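Local coordinates for tyrosine recombinase XerH (Helicobacter pylori, PDB 5JJV) that cuts and rejoins DNA at difH sites as a site-specific tyrosine recombinase and takes part in chromosome segregation, at the interface of chains A and B and the interface of chains A and C. Residues are numbered along the deposited sequence; one frame, centred on the assembly and turned at random. Chains: chain A/B/C, Tyrosine recombinase XerH.

Contacts 1 and 3 are two parts of one A–B interface: their C-alpha centres lie about 9 Å apart, and they share A:Ile328, A:Glu332 and B:Phe348, so residues 328 to 333 of helix 327-334 of chain A are packed against chain B. Contact 2 is separate, about 30 Å from contact 1 and 29 Å from contact 3, and uses the C-terminal end of chain A, residues 353 to 360, against chain C. Chain A thus takes B's C-terminal segment on helix 327-334 and lays its own on a different surface of C; the contacts are not equivalent copies, in keeping with the tetramer in which tyrosine recombinases work.

Contact 1: the interface of chains A and B. Residues chain A 328-329, 332-333; chain B 348, 352-353, 355-356.
Helix 327-334 of chain A meets a C-terminal stretch of chain B: the loop residue B:Phe348, the 3-10 turn 350-353 and the short helix 354-357. With CG anti to the backbone N (chi1 176°), B:Phe348 presents a ring face to the helix and lies flat beneath A:Glu332, the two side chains running in opposite directions. The methylene CG of A:Glu332 sits over one ring face, offset toward the rim, 3.4 Å from B:Phe348 CD2, a CH-pi contact. A bend at chi2 (-75°) turns the carboxylate almost parallel to the ring, the planes 2° apart; it lies above the ring plane, displaced past the rim toward B:Phe348 CB. A:Leu329 pushes its CD1 branch between the ring end and the following turn: CD1 lies 3.7 Å from the backbone B:Arg352 O and packs on B:Phe348 CZ and the B:Ala356 methyl. Its other branch, CD2, brushes B:Glu355 CB. B:Leu353 adds a flank near the backbone of A:Glu332. Behind the patch, B:Arg352 NH1 makes a salt bridge to B:Glu355 OE1 at 3.2 Å, approaching from above the carboxylate plane; this link probably steadies the turn that A:Leu329 packs against. One helical turn on, A:Ala333 CB meets the same B:Ala356 CB at 4.1 Å.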
ATOM      1  N   ILE A 328      -8.536  13.671 -14.499  1.00 35.82           N
ATOM      2  CA  ILE A 328      -9.941  13.850 -14.149  1.00 43.57           C
ATOM      3  C   ILE A 328     -10.806  14.011 -15.398  1.00 48.45           C
ATOM      4  O   ILE A 328     -11.944  13.537 -15.438  1.00 53.99           O
ATOM      5  CB  ILE A 328     -10.127  15.059 -13.211  1.00 45.42           C
ATOM      6  CG1 ILE A 328      -9.393  14.806 -11.896  1.00 46.77           C
ATOM      7  CG2 ILE A 328     -11.601  15.324 -12.942  1.00 44.61           C
ATOM      8  CD1 ILE A 328      -9.653  15.842 -10.843  1.00 46.93           C
ATOM      9  N   LEU A 329     -10.264  14.661 -16.423  1.00 46.32           N
ATOM     10  CA  LEU A 329     -10.975  14.790 -17.689  1.00 46.60           C
ATOM     11  C   LEU A 329     -11.214  13.414 -18.303  1.00 49.75           C
ATOM     12  O   LEU A 329     -12.277  13.154 -18.868  1.00 52.00           O
ATOM     13  CB  LEU A 329     -10.205  15.681 -18.662  1.00 45.66           C
ATOM     14  CG  LEU A 329     -10.827  15.858 -20.049  1.00 42.89           C
ATOM     15  CD1 LEU A 329     -12.260  16.355 -19.934  1.00 44.89           C
ATOM     16  CD2 LEU A 329      -9.994  16.807 -20.894  1.00 43.12           C
ATOM     17  N   GLU A 332     -14.044  11.793 -16.170  1.00 49.45           N
ATOM     18  CA  GLU A 332     -15.353  12.380 -16.426  1.00 49.45           C
ATOM     19  C   GLU A 332     -15.879  12.079 -17.829  1.00 51.10           C
ATOM     20  O   GLU A 332     -17.087  11.967 -18.033  1.00 56.91           O
ATOM     21  CB  GLU A 332     -15.295  13.894 -16.204  1.00 53.39           C
ATOM     22  CG  GLU A 332     -15.134  14.297 -14.747  1.00 60.05           C
ATOM     23  CD  GLU A 332     -16.414  14.123 -13.948  1.00 70.25           C
ATOM     24  OE1 GLU A 332     -17.489  13.974 -14.566  1.00 73.69           O
ATOM     25  OE2 GLU A 332     -16.345  14.136 -12.700  1.00 73.46           O
ATOM     26  N   ALA A 333     -14.974  11.947 -18.794  1.00 44.31           N
ATOM     27  CA  ALA A 333     -15.374  11.693 -20.174  1.00 43.34           C
ATOM     28  C   ALA A 333     -15.741  10.230 -20.389  1.00 44.75           C
ATOM     29  O   ALA A 333     -16.722   9.920 -21.065  1.00 45.59           O
ATOM     30  CB  ALA A 333     -14.268  12.105 -21.132  1.00 42.83           C
TER
ATOM     31  N   PHE B 348     -15.396  19.068 -10.911  1.00 68.50           N
ATOM     32  CA  PHE B 348     -15.239  19.181 -12.355  1.00 65.59           C
ATOM     33  C   PHE B 348     -16.427  19.892 -12.996  1.00 69.95           C
ATOM     34  O   PHE B 348     -17.568  19.452 -12.860  1.00 72.95           O
ATOM     35  CB  PHE B 348     -15.063  17.787 -12.965  1.00 61.56           C
ATOM     36  CG  PHE B 348     -14.975  17.779 -14.464  1.00 60.49           C
ATOM     37  CD1 PHE B 348     -13.759  17.969 -15.101  1.00 57.16           C
ATOM     38  CD2 PHE B 348     -16.107  17.562 -15.239  1.00 60.52           C
ATOM     39  CE1 PHE B 348     -13.672  17.954 -16.481  1.00 58.64           C
ATOM     40  CE2 PHE B 348     -16.027  17.545 -16.619  1.00 62.57           C
ATOM     41  CZ  PHE B 348     -14.807  17.741 -17.241  1.00 62.86           C
ATOM     42  N   ARG B 352     -16.392  21.515 -19.304  1.00 66.99           N
ATOM     43  CA  ARG B 352     -15.042  21.140 -19.719  1.00 61.06           C
ATOM     44  C   ARG B 352     -15.010  19.863 -20.554  1.00 58.92           C
ATOM     45  O   ARG B 352     -13.945  19.435 -20.999  1.00 56.40           O
ATOM     46  CB  ARG B 352     -14.132  20.970 -18.503  1.00 61.17           C
ATOM     47  CG  ARG B 352     -13.504  22.257 -18.009  1.00 68.38           C
ATOM     48  CD  ARG B 352     -12.041  22.039 -17.663  1.00 69.98           C
ATOM     49  NE  ARG B 352     -11.864  20.982 -16.671  1.00 69.68           N
ATOM     50  CZ  ARG B 352     -10.835  20.139 -16.654  1.00 69.19           C
ATOM     51  NH1 ARG B 352      -9.891  20.225 -17.580  1.00 68.25           N
ATOM     52  NH2 ARG B 352     -10.753  19.207 -15.713  1.00 65.77           N
ATOM     53  N   LEU B 353     -16.173  19.251 -20.761  1.00 57.19           N
ATOM     54  CA  LEU B 353     -16.268  18.064 -21.600  1.00 56.39           C
ATOM     55  C   LEU B 353     -15.944  18.389 -23.056  1.00 55.55           C
ATOM     56  O   LEU B 353     -15.580  17.504 -23.829  1.00 57.50           O
ATOM     57  CB  LEU B 353     -17.661  17.440 -21.501  1.00 57.88           C
ATOM     58  CG  LEU B 353     -18.009  16.689 -20.214  1.00 57.06           C
ATOM     59  CD1 LEU B 353     -19.428  16.149 -20.288  1.00 57.02           C
ATOM     60  CD2 LEU B 353     -17.019  15.566 -19.959  1.00 56.50           C
ATOM     61  N   GLU B 355     -13.497  20.054 -23.949  1.00 53.36           N
ATOM     62  CA  GLU B 355     -12.053  19.885 -24.055  1.00 53.68           C
ATOM     63  C   GLU B 355     -11.733  18.449 -24.456  1.00 51.99           C
ATOM     64  O   GLU B 355     -10.673  18.171 -25.015  1.00 53.74           O
ATOM     65  CB  GLU B 355     -11.359  20.238 -22.738  1.00 57.63           C
ATOM     66  CG  GLU B 355     -11.465  21.702 -22.350  1.00 64.63           C
ATOM     67  CD  GLU B 355     -10.658  22.037 -21.109  1.00 68.58           C
ATOM     68  OE1 GLU B 355      -9.841  21.195 -20.681  1.00 69.38           O
ATOM     69  OE2 GLU B 355     -10.841  23.143 -20.560  1.00 72.14           O
ATOM     70  N   ALA B 356     -12.658  17.541 -24.165  1.00 51.86           N
ATOM     71  CA  ALA B 356     -12.511  16.149 -24.569  1.00 50.84           C
ATOM     72  C   ALA B 356     -13.000  15.954 -25.999  1.00 51.90           C
ATOM     73  O   ALA B 356     -12.466  15.131 -26.742  1.00 53.75           O
ATOM     74  CB  ALA B 356     -13.269  15.235 -23.617  1.00 53.62           C
TER

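Contact 2: the interface of chains A and C. Residues chain A 353-354, 357, 360; chain C 210, 248-250.
Helix 350-357 and the 3-10 turn 358-361 of chain A lie against strand 244-250 and the end of helix 198-211 of chain C. A:Trp360 and C:Phe210 meet edge to face, planes 88° apart: the phenyl edge comes down over the centre of the indole, with C:Phe210 CD1 3.4 Å from A:Trp360 CD2. The same indole gives its NE1 hydrogen bond to the backbone O of C:Phe210 at 3.2 Å; the bond is bent, and the acceptor lies tilted from the indole plane. Ring contact and bond together should fix the rotation of the tryptophan. Along the strand, C:Met248 bends at chi3 (-66°), which brings its CE methyl to A:Leu353 CB at 3.7 Å, while CG packs on the methyl of A:Ala357. At the other flank C:Lys250, bent at chi2 and chi4, crosses A:Glu354 at about a right angle. Its NZ forms a salt bridge to A:Glu354 OE2 at 2.9 Å, on the syn side of the carboxylate but 31° out of its plane. Water 1 joins A:Ala357 O (2.8 Å) to C:Lys250 N (3.0 Å), tying helix end to strand. In the fold, this C-terminal helix and turn of chain A lie across the strand and helix end of chain C's catalytic domain.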
ATOM      1  N   LEU A 353       7.093   8.208 -21.756  1.00 48.83           N
ATOM      2  CA  LEU A 353       7.963   7.185 -22.326  1.00 48.18           C
ATOM      3  C   LEU A 353       9.158   7.813 -23.038  1.00 50.80           C
ATOM      4  O   LEU A 353      10.263   7.267 -23.018  1.00 53.29           O
ATOM      5  CB  LEU A 353       7.179   6.299 -23.296  1.00 46.02           C
ATOM      6  CG  LEU A 353       6.113   5.388 -22.685  1.00 46.60           C
ATOM      7  CD1 LEU A 353       5.252   4.753 -23.769  1.00 46.48           C
ATOM      8  CD2 LEU A 353       6.765   4.317 -21.826  1.00 41.23           C
ATOM      9  N   GLU A 354       8.922   8.961 -23.664  1.00 48.32           N
ATOM     10  CA  GLU A 354       9.959   9.700 -24.373  1.00 54.25           C
ATOM     11  C   GLU A 354      11.121  10.068 -23.451  1.00 53.10           C
ATOM     12  O   GLU A 354      12.281  10.011 -23.854  1.00 54.04           O
ATOM     13  CB  GLU A 354       9.368  10.965 -25.001  1.00 62.23           C
ATOM     14  CG  GLU A 354      10.379  11.864 -25.697  1.00 76.18           C
ATOM     15  CD  GLU A 354      10.688  11.414 -27.109  1.00 85.27           C
ATOM     16  OE1 GLU A 354       9.937  10.568 -27.640  1.00 86.80           O
ATOM     17  OE2 GLU A 354      11.677  11.908 -27.690  1.00 90.26           O
ATOM     18  N   ALA A 357      13.384   6.943 -23.171  1.00 45.74           N
ATOM     19  CA  ALA A 357      13.968   6.481 -24.425  1.00 48.33           C
ATOM     20  C   ALA A 357      14.997   7.453 -24.998  1.00 51.91           C
ATOM     21  O   ALA A 357      15.844   7.062 -25.802  1.00 54.61           O
ATOM     22  CB  ALA A 357      12.871   6.227 -25.449  1.00 49.18           C
ATOM     23  N   TRP A 360      19.613   8.182 -24.672  1.00 53.20           N
ATOM     24  CA  TRP A 360      20.689   7.766 -25.563  1.00 58.35           C
ATOM     25  C   TRP A 360      21.070   8.866 -26.551  1.00 66.07           C
ATOM     26  O   TRP A 360      22.114   8.794 -27.201  1.00 69.05           O
ATOM     27  CB  TRP A 360      20.285   6.499 -26.316  1.00 53.54           C
ATOM     28  CG  TRP A 360      19.848   5.397 -25.409  1.00 55.25           C
ATOM     29  CD1 TRP A 360      18.565   5.031 -25.121  1.00 55.82           C
ATOM     30  CD2 TRP A 360      20.693   4.520 -24.656  1.00 55.83           C
ATOM     31  NE1 TRP A 360      18.560   3.976 -24.240  1.00 57.57           N
ATOM     32  CE2 TRP A 360      19.854   3.643 -23.939  1.00 55.18           C
ATOM     33  CE3 TRP A 360      22.079   4.387 -24.523  1.00 53.05           C
ATOM     34  CZ2 TRP A 360      20.354   2.649 -23.102  1.00 54.27           C
ATOM     35  CZ3 TRP A 360      22.573   3.400 -23.691  1.00 53.82           C
ATOM     36  CH2 TRP A 360      21.714   2.545 -22.991  1.00 53.63           C
TER
ATOM     37  N   PHE C 210      18.991  -0.899 -25.046  1.00 48.25           N
ATOM     38  CA  PHE C 210      18.317   0.393 -25.124  1.00 48.68           C
ATOM     39  C   PHE C 210      17.019   0.476 -24.319  1.00 49.89           C
ATOM     40  O   PHE C 210      16.479   1.567 -24.140  1.00 51.33           O
ATOM     41  CB  PHE C 210      18.021   0.748 -26.585  1.00 46.52           C
ATOM     42  CG  PHE C 210      19.246   1.066 -27.396  1.00 48.90           C
ATOM     43  CD1 PHE C 210      20.065   2.128 -27.050  1.00 52.68           C
ATOM     44  CD2 PHE C 210      19.566   0.318 -28.515  1.00 46.65           C
ATOM     45  CE1 PHE C 210      21.187   2.428 -27.798  1.00 55.48           C
ATOM     46  CE2 PHE C 210      20.688   0.611 -29.267  1.00 55.13           C
ATOM     47  CZ  PHE C 210      21.500   1.669 -28.908  1.00 56.80           C
ATOM     48  N   MET C 248       9.545   2.394 -24.602  1.00 50.55           N
ATOM     49  CA  MET C 248       9.752   3.063 -25.879  1.00 50.08           C
ATOM     50  C   MET C 248      11.186   2.920 -26.369  1.00 49.78           C
ATOM     51  O   MET C 248      12.138   3.019 -25.596  1.00 50.59           O
ATOM     52  CB  MET C 248       9.378   4.543 -25.780  1.00 49.87           C
ATOM     53  CG  MET C 248       9.629   5.329 -27.059  1.00 48.58           C
ATOM     54  SD  MET C 248       8.889   6.968 -27.024  1.00 61.59           S
ATOM     55  CE  MET C 248       7.151   6.539 -26.979  1.00 40.94           C
ATOM     56  N   LEU C 249      11.325   2.680 -27.668  1.00 51.08           N
ATOM     57  CA  LEU C 249      12.626   2.561 -28.303  1.00 50.87           C
ATOM     58  C   LEU C 249      12.654   3.389 -29.582  1.00 54.21           C
ATOM     59  O   LEU C 249      11.865   3.155 -30.498  1.00 54.52           O
ATOM     60  CB  LEU C 249      12.942   1.092 -28.595  1.00 49.29           C
ATOM     61  CG  LEU C 249      14.146   0.768 -29.477  1.00 55.90           C
ATOM     62  CD1 LEU C 249      15.410   1.416 -28.938  1.00 57.08           C
ATOM     63  CD2 LEU C 249      14.319  -0.738 -29.580  1.00 55.90           C
ATOM     64  N   LYS C 250      13.551   4.369 -29.636  1.00 53.14           N
ATOM     65  CA  LYS C 250      13.682   5.213 -30.819  1.00 52.14           C
ATOM     66  C   LYS C 250      14.081   4.376 -32.029  1.00 51.38           C
ATOM     67  O   LYS C 250      14.984   3.544 -31.952  1.00 51.97           O
ATOM     68  CB  LYS C 250      14.700   6.329 -30.583  1.00 53.27           C
ATOM     69  CG  LYS C 250      14.233   7.389 -29.600  1.00 56.95           C
ATOM     70  CD  LYS C 250      12.868   7.931 -29.993  1.00 61.31           C
ATOM     71  CE  LYS C 250      12.489   9.145 -29.163  1.00 59.91           C
ATOM     72  NZ  LYS C 250      13.359  10.315 -29.461  1.00 57.97           N
TER
HETATM   73  O   HOH W   1      15.619   4.856 -27.503  1.00 49.86           O

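Contact 3: the interface of chains A and B. Residues chain A 328, 331-332, 339; chain B 327, 339, 343, 348.
B:Arg343 leaves its backbone with CG anti to N, turns at chi2 (66°), extends through CD and then swings the guanidinium plane across the stem at chi4, a course that carries it to helix 327-334 of chain A; A:Gln331 comes to meet it with an extended chain. Both chains are tyrosine recombinases of the phage integrase family, and the arginine belongs to the segment just before the tyrosine nucleophile B:Tyr345. Its NE gives A:Gln331 OE1 a nearly straight hydrogen bond of 2.7 Å, 174° at the hydrogen. The oxygen lies in the guanidinium plane, although the donor is tilted 25° from the plane of the amide, and the two flat groups are turned strongly against each other. At another part of the guanidinium edge, near NH2, is the A:Glu332 carboxylate, where opposite charges would attract, but the modelled spacing is too short for the pairing to be more than doubtful. A:Ile328 closes over one guanidinium face, its CG2 branch lying 3.7 Å from B:Arg343 CZ and offset toward the rim. The CD1 end of this isoleucine runs on beside B:Arg343 CD, so the arginine's aliphatic stem is packed as well as its charged head. Beyond the arginine, A:Leu339 CD1 and B:Leu327 CD2 meet tip to tip at 3.5 Å. That same A:Leu339 methyl also touches B:Arg343 CB at 3.7 Å and lies 4.0 Å from B:Leu339 CB.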
ATOM      1  N   ILE A 328      -8.536  13.671 -14.499  1.00 35.82           N
ATOM      2  CA  ILE A 328      -9.941  13.850 -14.149  1.00 43.57           C
ATOM      3  C   ILE A 328     -10.806  14.011 -15.398  1.00 48.45           C
ATOM      4  O   ILE A 328     -11.944  13.537 -15.438  1.00 53.99           O
ATOM      5  CB  ILE A 328     -10.127  15.059 -13.211  1.00 45.42           C
ATOM      6  CG1 ILE A 328      -9.393  14.806 -11.896  1.00 46.77           C
ATOM      7  CG2 ILE A 328     -11.601  15.324 -12.942  1.00 44.61           C
ATOM      8  CD1 ILE A 328      -9.653  15.842 -10.843  1.00 46.93           C
ATOM      9  N   GLN A 331     -11.460  10.630 -16.553  1.00 49.80           N
ATOM     10  CA  GLN A 331     -12.463  10.023 -15.688  1.00 51.44           C
ATOM     11  C   GLN A 331     -13.870  10.482 -16.056  1.00 49.24           C
ATOM     12  O   GLN A 331     -14.771   9.666 -16.241  1.00 48.22           O
ATOM     13  CB  GLN A 331     -12.180  10.352 -14.222  1.00 53.17           C
ATOM     14  CG  GLN A 331     -13.172   9.718 -13.265  1.00 55.55           C
ATOM     15  CD  GLN A 331     -12.995  10.175 -11.830  1.00 56.88           C
ATOM     16  OE1 GLN A 331     -12.486  11.264 -11.569  1.00 58.44           O
ATOM     17  NE2 GLN A 331     -13.419   9.337 -10.889  1.00 55.85           N
ATOM     18  N   GLU A 332     -14.044  11.793 -16.170  1.00 49.45           N
ATOM     19  CA  GLU A 332     -15.353  12.380 -16.426  1.00 49.45           C
ATOM     20  C   GLU A 332     -15.879  12.079 -17.829  1.00 51.10           C
ATOM     21  O   GLU A 332     -17.087  11.967 -18.033  1.00 56.91           O
ATOM     22  CB  GLU A 332     -15.295  13.894 -16.204  1.00 53.39           C
ATOM     23  CG  GLU A 332     -15.134  14.297 -14.747  1.00 60.05           C
ATOM     24  CD  GLU A 332     -16.414  14.123 -13.948  1.00 70.25           C
ATOM     25  OE1 GLU A 332     -17.489  13.974 -14.566  1.00 73.69           O
ATOM     26  OE2 GLU A 332     -16.345  14.136 -12.700  1.00 73.46           O
ATOM     27  N   LEU A 339     -10.563   6.502 -10.063  1.00 55.66           N
ATOM     28  CA  LEU A 339      -9.390   7.059 -10.724  1.00 58.30           C
ATOM     29  C   LEU A 339      -8.335   5.986 -10.974  1.00 66.13           C
ATOM     30  O   LEU A 339      -7.409   6.188 -11.760  1.00 69.40           O
ATOM     31  CB  LEU A 339      -8.801   8.195  -9.890  1.00 57.44           C
ATOM     32  CG  LEU A 339      -9.661   9.454  -9.819  1.00 58.09           C
ATOM     33  CD1 LEU A 339      -9.352  10.230  -8.555  1.00 60.93           C
ATOM     34  CD2 LEU A 339      -9.431  10.315 -11.050  1.00 57.72           C
TER
ATOM     35  N   LEU B 327      -3.351  15.935  -9.683  1.00 53.76           N
ATOM     36  CA  LEU B 327      -4.098  15.466  -8.523  1.00 54.01           C
ATOM     37  C   LEU B 327      -3.178  15.111  -7.358  1.00 53.10           C
ATOM     38  O   LEU B 327      -3.567  15.222  -6.195  1.00 52.98           O
ATOM     39  CB  LEU B 327      -4.959  14.261  -8.899  1.00 55.78           C
ATOM     40  CG  LEU B 327      -6.148  14.007  -7.976  1.00 60.99           C
ATOM     41  CD1 LEU B 327      -6.956  15.282  -7.789  1.00 59.24           C
ATOM     42  CD2 LEU B 327      -7.017  12.903  -8.541  1.00 61.95           C
ATOM     43  N   LEU B 339      -5.552   9.339  -4.394  1.00 81.80           N
ATOM     44  CA  LEU B 339      -6.157  10.246  -5.361  1.00 80.09           C
ATOM     45  C   LEU B 339      -7.668  10.334  -5.173  1.00 78.58           C
ATOM     46  O   LEU B 339      -8.272  11.381  -5.409  1.00 75.73           O
ATOM     47  CB  LEU B 339      -5.838   9.796  -6.788  1.00 80.84           C
ATOM     48  CG  LEU B 339      -4.364   9.723  -7.185  1.00 79.84           C
ATOM     49  CD1 LEU B 339      -4.227   9.184  -8.601  1.00 79.43           C
ATOM     50  CD2 LEU B 339      -3.703  11.087  -7.058  1.00 78.97           C
ATOM     51  N   ARG B 343     -10.041  13.679  -4.800  1.00 57.51           N
ATOM     52  CA  ARG B 343     -11.064  13.865  -5.822  1.00 59.79           C
ATOM     53  C   ARG B 343     -12.351  14.416  -5.216  1.00 64.75           C
ATOM     54  O   ARG B 343     -13.113  15.117  -5.885  1.00 63.78           O
ATOM     55  CB  ARG B 343     -11.340  12.540  -6.541  1.00 62.10           C
ATOM     56  CG  ARG B 343     -12.372  12.619  -7.656  1.00 64.06           C
ATOM     57  CD  ARG B 343     -11.888  13.481  -8.813  1.00 62.33           C
ATOM     58  NE  ARG B 343     -12.801  13.419  -9.953  1.00 64.23           N
ATOM     59  CZ  ARG B 343     -13.774  14.295 -10.184  1.00 65.02           C
ATOM     60  NH1 ARG B 343     -13.966  15.313  -9.356  1.00 69.22           N
ATOM     61  NH2 ARG B 343     -14.555  14.155 -11.245  1.00 59.57           N
ATOM     62  N   PHE B 348     -15.396  19.068 -10.911  1.00 68.50           N
ATOM     63  CA  PHE B 348     -15.239  19.181 -12.355  1.00 65.59           C
ATOM     64  C   PHE B 348     -16.427  19.892 -12.996  1.00 69.95           C
ATOM     65  O   PHE B 348     -17.568  19.452 -12.860  1.00 72.95           O
ATOM     66  CB  PHE B 348     -15.063  17.787 -12.965  1.00 61.56           C
ATOM     67  CG  PHE B 348     -14.975  17.779 -14.464  1.00 60.49           C
ATOM     68  CD1 PHE B 348     -13.759  17.969 -15.101  1.00 57.16           C
ATOM     69  CD2 PHE B 348     -16.107  17.562 -15.239  1.00 60.52           C
ATOM     70  CE1 PHE B 348     -13.672  17.954 -16.481  1.00 58.64           C
ATOM     71  CE2 PHE B 348     -16.027  17.545 -16.619  1.00 62.57           C
ATOM     72  CZ  PHE B 348     -14.807  17.741 -17.241  1.00 62.86           C
TER